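Local coordinates for core protein VP4 (Bluetongue virus, PDB 2JHP) that caps viral messenger RNA, carrying guanine and S-adenosylhomocysteine sites in one elongated multifunctional enzyme of the virus core, at residues Asp550-Gly562 with Asp614-Met626. Residues are numbered along the deposited sequence; the frame is centred on the assembly and turned at random.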
loop_
_atom_site.group_PDB
_atom_site.type_symbol
_atom_site.label_atom_id
_atom_site.label_comp_id
_atom_site.label_asym_id
_atom_site.label_seq_id
_atom_site.Cartn_x
_atom_site.Cartn_y
_atom_site.Cartn_z
ATOM N N ASP A 550 15.712 35.002 -14.250
ATOM C CA ASP A 550 14.924 33.876 -14.738
ATOM C C ASP A 550 14.347 33.089 -13.554
ATOM O O ASP A 550 13.909 31.936 -13.700
ATOM C CB ASP A 550 15.784 32.974 -15.632
ATOM C CG ASP A 550 14.952 32.106 -16.567
ATOM O OD1 ASP A 550 14.290 32.664 -17.472
ATOM O OD2 ASP A 550 14.970 30.863 -16.403
ATOM N N LEU A 551 14.348 33.724 -12.381
ATOM C CA LEU A 551 13.769 33.124 -11.178
ATOM C C LEU A 551 12.235 33.174 -11.218
ATOM O O LEU A 551 11.566 32.274 -10.702
ATOM C CB LEU A 551 14.314 33.813 -9.925
ATOM C CG LEU A 551 14.665 32.929 -8.719
ATOM C CD1 LEU A 551 15.734 33.600 -7.861
ATOM C CD2 LEU A 551 13.437 32.576 -7.878
ATOM N N SER A 552 11.697 34.229 -11.836
ATOM C CA SER A 552 10.254 34.375 -12.086
ATOM C C SER A 552 9.778 33.456 -13.214
ATOM O O SER A 552 8.700 32.847 -13.112
ATOM C CB SER A 552 9.899 35.831 -12.423
ATOM O OG SER A 552 10.419 36.228 -13.688
ATOM N N GLY A 553 10.582 33.357 -14.279
ATOM C CA GLY A 553 10.315 32.445 -15.409
ATOM C C GLY A 553 10.340 30.994 -14.957
ATOM O O GLY A 553 9.580 30.157 -15.450
ATOM N N HIS A 554 11.218 30.717 -13.998
ATOM C CA HIS A 554 11.335 29.415 -13.360
ATOM C C HIS A 554 10.027 28.991 -12.709
ATOM O O HIS A 554 9.632 27.839 -12.815
ATOM C CB HIS A 554 12.437 29.481 -12.312
ATOM C CG HIS A 554 12.805 28.158 -11.731
ATOM N ND1 HIS A 554 11.942 27.427 -10.942
ATOM C CD2 HIS A 554 13.951 27.442 -11.805
ATOM C CE1 HIS A 554 12.534 26.305 -10.575
ATOM N NE2 HIS A 554 13.754 26.290 -11.085
ATOM N N LEU A 555 9.360 29.922 -12.035
ATOM C CA LEU A 555 8.107 29.614 -11.333
ATOM C C LEU A 555 6.933 29.454 -12.300
ATOM O O LEU A 555 6.092 28.562 -12.139
ATOM C CB LEU A 555 7.781 30.687 -10.278
ATOM C CG LEU A 555 6.642 30.353 -9.305
ATOM C CD1 LEU A 555 6.993 29.194 -8.369
ATOM C CD2 LEU A 555 6.271 31.579 -8.495
ATOM N N TYR A 556 6.888 30.348 -13.288
ATOM C CA TYR A 556 5.823 30.383 -14.267
ATOM C C TYR A 556 5.859 29.111 -15.110
ATOM O O TYR A 556 4.813 28.522 -15.398
ATOM C CB TYR A 556 5.942 31.636 -15.139
ATOM C CG TYR A 556 5.023 31.636 -16.343
ATOM C CD1 TYR A 556 3.739 32.190 -16.274
ATOM C CD2 TYR A 556 5.433 31.062 -17.551
ATOM C CE1 TYR A 556 2.894 32.177 -17.383
ATOM C CE2 TYR A 556 4.601 31.037 -18.657
ATOM C CZ TYR A 556 3.335 31.594 -18.578
ATOM O OH TYR A 556 2.527 31.566 -19.697
ATOM N N VAL A 557 7.062 28.679 -15.482
ATOM C CA VAL A 557 7.211 27.474 -16.288
ATOM C C VAL A 557 6.857 26.217 -15.489
ATOM O O VAL A 557 6.073 25.396 -15.963
ATOM C CB VAL A 557 8.599 27.383 -16.975
ATOM C CG1 VAL A 557 8.839 25.996 -17.532
ATOM C CG2 VAL A 557 8.704 28.426 -18.105
ATOM N N THR A 558 7.400 26.097 -14.276
ATOM C CA THR A 558 7.135 24.941 -13.410
ATOM C C THR A 558 5.639 24.716 -13.224
ATOM O O THR A 558 5.158 23.596 -13.404
ATOM C CB THR A 558 7.812 25.054 -12.014
ATOM O OG1 THR A 558 7.590 26.361 -11.478
ATOM C CG2 THR A 558 9.313 24.802 -12.099
ATOM N N LEU A 559 4.909 25.782 -12.894
ATOM C CA LEU A 559 3.449 25.718 -12.765
ATOM C C LEU A 559 2.700 25.437 -14.086
ATOM O O LEU A 559 1.881 24.504 -14.181
ATOM C CB LEU A 559 2.921 27.010 -12.156
ATOM C CG LEU A 559 3.065 27.174 -10.649
ATOM C CD1 LEU A 559 2.674 28.595 -10.263
ATOM C CD2 LEU A 559 2.218 26.149 -9.911
ATOM N N MET A 560 3.001 26.243 -15.101
ATOM C CA MET A 560 2.278 26.226 -16.358
ATOM C C MET A 560 2.540 24.949 -17.147
ATOM O O MET A 560 1.701 24.532 -17.929
ATOM C CB MET A 560 2.645 27.467 -17.168
ATOM C CG MET A 560 1.680 27.824 -18.288
ATOM S SD MET A 560 0.095 28.445 -17.729
ATOM C CE MET A 560 0.561 30.030 -17.061
ATOM N N SER A 561 3.687 24.316 -16.922
ATOM C CA SER A 561 4.035 23.087 -17.638
ATOM C C SER A 561 3.169 21.888 -17.247
ATOM O O SER A 561 2.935 21.002 -18.071
ATOM C CB SER A 561 5.510 22.736 -17.433
ATOM O OG SER A 561 5.771 22.411 -16.082
ATOM N N GLY A 562 2.710 21.859 -15.995
ATOM C CA GLY A 562 1.958 20.728 -15.455
ATOM C C GLY A 562 2.835 19.495 -15.289
ATOM O O GLY A 562 2.336 18.387 -15.065
ATOM N N ASP A 614 9.145 39.562 -8.296
ATOM C CA ASP A 614 9.303 38.668 -9.441
ATOM C C ASP A 614 8.388 37.466 -9.288
ATOM O O ASP A 614 7.696 37.074 -10.225
ATOM C CB ASP A 614 10.761 38.214 -9.569
ATOM C CG ASP A 614 11.728 39.380 -9.691
ATOM O OD1 ASP A 614 11.794 40.221 -8.761
ATOM O OD2 ASP A 614 12.423 39.459 -10.725
ATOM N N LEU A 615 8.381 36.897 -8.091
ATOM C CA LEU A 615 7.513 35.771 -7.782
ATOM C C LEU A 615 6.032 36.131 -7.899
ATOM O O LEU A 615 5.247 35.337 -8.421
ATOM C CB LEU A 615 7.840 35.188 -6.399
ATOM C CG LEU A 615 9.283 34.734 -6.115
ATOM C CD1 LEU A 615 9.378 34.093 -4.735
ATOM C CD2 LEU A 615 9.841 33.784 -7.178
ATOM N N ILE A 616 5.648 37.326 -7.453
ATOM C CA ILE A 616 4.250 37.752 -7.580
ATOM C C ILE A 616 3.862 38.019 -9.041
ATOM O O ILE A 616 2.711 37.773 -9.434
ATOM C CB ILE A 616 3.866 38.953 -6.647
ATOM C CG1 ILE A 616 4.651 40.225 -6.978
ATOM C CG2 ILE A 616 4.042 38.575 -5.185
ATOM C CD1 ILE A 616 3.924 41.196 -7.898
ATOM N N ALA A 617 4.826 38.506 -9.832
ATOM C CA ALA A 617 4.655 38.677 -11.279
ATOM C C ALA A 617 4.381 37.333 -11.968
ATOM O O ALA A 617 3.520 37.249 -12.853
ATOM C CB ALA A 617 5.875 39.365 -11.901
ATOM N N ALA A 618 5.104 36.292 -11.553
ATOM C CA ALA A 618 4.898 34.957 -12.098
ATOM C C ALA A 618 3.478 34.480 -11.805
ATOM O O ALA A 618 2.777 34.028 -12.721
ATOM C CB ALA A 618 5.931 33.969 -11.547
ATOM N N LEU A 619 3.061 34.603 -10.539
ATOM C CA LEU A 619 1.740 34.144 -10.093
ATOM C C LEU A 619 0.607 34.869 -10.818
ATOM O O LEU A 619 -0.380 34.248 -11.221
ATOM C CB LEU A 619 1.576 34.291 -8.569
ATOM C CG LEU A 619 1.842 33.156 -7.556
ATOM C CD1 LEU A 619 1.369 31.778 -8.042
ATOM C CD2 LEU A 619 3.299 33.094 -7.117
ATOM N N ARG A 620 0.758 36.183 -10.982
ATOM C CA ARG A 620 -0.222 37.000 -11.699
ATOM C C ARG A 620 -0.342 36.546 -13.142
ATOM O O ARG A 620 -1.449 36.411 -13.668
ATOM C CB ARG A 620 0.159 38.476 -11.663
ATOM C CG ARG A 620 -0.251 39.198 -10.405
ATOM C CD ARG A 620 -0.204 40.701 -10.638
ATOM N NE ARG A 620 0.000 41.431 -9.391
ATOM C CZ ARG A 620 0.065 42.755 -9.287
ATOM N NH1 ARG A 620 -0.067 43.528 -10.362
ATOM N NH2 ARG A 620 0.260 43.307 -8.095
ATOM N N GLU A 621 0.809 36.305 -13.770
ATOM C CA GLU A 621 0.858 35.850 -15.151
ATOM C C GLU A 621 0.210 34.483 -15.273
ATOM O O GLU A 621 -0.421 34.177 -16.288
ATOM C CB GLU A 621 2.301 35.802 -15.659
ATOM C CG GLU A 621 2.420 35.875 -17.177
ATOM C CD GLU A 621 1.736 37.103 -17.757
ATOM O OE1 GLU A 621 2.222 38.232 -17.524
ATOM O OE2 GLU A 621 0.703 36.934 -18.441
ATOM N N TYR A 622 0.357 33.673 -14.229
ATOM C CA TYR A 622 -0.203 32.329 -14.224
ATOM C C TYR A 622 -1.734 32.327 -14.136
ATOM O O TYR A 622 -2.403 31.674 -14.946
ATOM C CB TYR A 622 0.410 31.485 -13.104
ATOM C CG TYR A 622 -0.173 30.095 -13.035
ATOM C CD1 TYR A 622 0.309 29.073 -13.858
ATOM C CD2 TYR A 622 -1.216 29.803 -12.159
ATOM C CE1 TYR A 622 -0.229 27.789 -13.806
ATOM C CE2 TYR A 622 -1.759 28.531 -12.099
ATOM C CZ TYR A 622 -1.258 27.527 -12.924
ATOM O OH TYR A 622 -1.801 26.271 -12.863
ATOM N N LYS A 623 -2.279 33.057 -13.158
ATOM C CA LYS A 623 -3.732 33.136 -12.973
ATOM C C LYS A 623 -4.411 33.902 -14.105
ATOM O O LYS A 623 -5.577 33.650 -14.413
ATOM C CB LYS A 623 -4.102 33.746 -11.611
ATOM C CG LYS A 623 -4.141 35.274 -11.537
ATOM C CD LYS A 623 -5.034 35.733 -10.396
ATOM C CE LYS A 623 -5.097 37.248 -10.298
ATOM N NZ LYS A 623 -5.945 37.662 -9.151
ATOM N N ARG A 624 -3.674 34.832 -14.713
ATOM C CA ARG A 624 -4.169 35.603 -15.850
ATOM C C ARG A 624 -4.302 34.701 -17.074
ATOM O O ARG A 624 -5.108 34.972 -17.966
ATOM C CB ARG A 624 -3.242 36.786 -16.145
ATOM C CG ARG A 624 -3.968 38.100 -16.439
ATOM C CD ARG A 624 -3.920 38.494 -17.912
ATOM N NE ARG A 624 -4.497 37.484 -18.798
ATOM C CZ ARG A 624 -4.948 37.723 -20.028
ATOM N NH1 ARG A 624 -4.911 38.951 -20.538
ATOM N NH2 ARG A 624 -5.450 36.730 -20.750
ATOM N N LYS A 625 -3.514 33.628 -17.110
ATOM C CA LYS A 625 -3.618 32.639 -18.176
ATOM C C LYS A 625 -4.693 31.591 -17.898
ATOM O O LYS A 625 -5.144 30.907 -18.820
ATOM C CB LYS A 625 -2.272 31.968 -18.443
ATOM C CG LYS A 625 -1.491 32.598 -19.577
ATOM C CD LYS A 625 -0.698 31.541 -20.322
ATOM C CE LYS A 625 -0.276 32.029 -21.692
ATOM N NZ LYS A 625 -1.417 32.078 -22.654
ATOM N N MET A 626 -5.095 31.468 -16.631
ATOM C CA MET A 626 -6.192 30.567 -16.234
ATOM C C MET A 626 -6.892 30.938 -14.917
ATOM O O MET A 626 -6.382 30.678 -13.817
ATOM C CB MET A 626 -5.743 29.097 -16.223
ATOM C CG MET A 626 -4.344 28.850 -15.687
ATOM S SD MET A 626 -3.754 27.218 -16.170
ATOM C CE MET A 626 -3.437 27.422 -17.924
#
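S552 meets D614, and Y556 meets A618, where helix 551-561 runs alongside helix 612-625 in the same general direction. The segment axes approach to 8.2 Å at a signed crossing angle of -31°, and at both positions the CA atoms come within 5.1 Å of each other. Each close pair has one small member, S552 or A618, consistent with the close approach; A618 CB lies 3.4 Å from S552 O. No hydrogen bond links the segments, so the 690 Å² interface is held by shape and apolar contact. Y556 is a knob in the hole formed by A618, E621, Y622 and K625; with CG anti to the backbone N (chi1 170°), its ring reaches along helix 612-625, and OH ends 3.3 Å from K625 CD, a methylene contact, while K625 NZ is hydrogen-bonded to N534 OD1. Further along, L559 CB lies 3.6 Å from Y622 CE1, and L559 CD1 stands over one face of the Y622 ring, offset toward the rim. The bent M560 chain puts CE 3.4 Å from Y622 CD1 and leaves SD 56° off the ring normal, an oblique Met-aromatic contact. Y622 OH is hydrogen-bonded to E630 and S454. One turn before L559, on the same side of the helix, L555 CD2 packs 3.6 Å from L619 CD2, with L615 beside it. Helix 568-576 covers this end, W571 on L551 and L555, F572 on L615, while helix 453-460 adjoins L559 and Y622. The arrangement is a near-parallel helix pair with one knob-into-hole fit at Y556, within a helical cluster near the C-terminus of VP4.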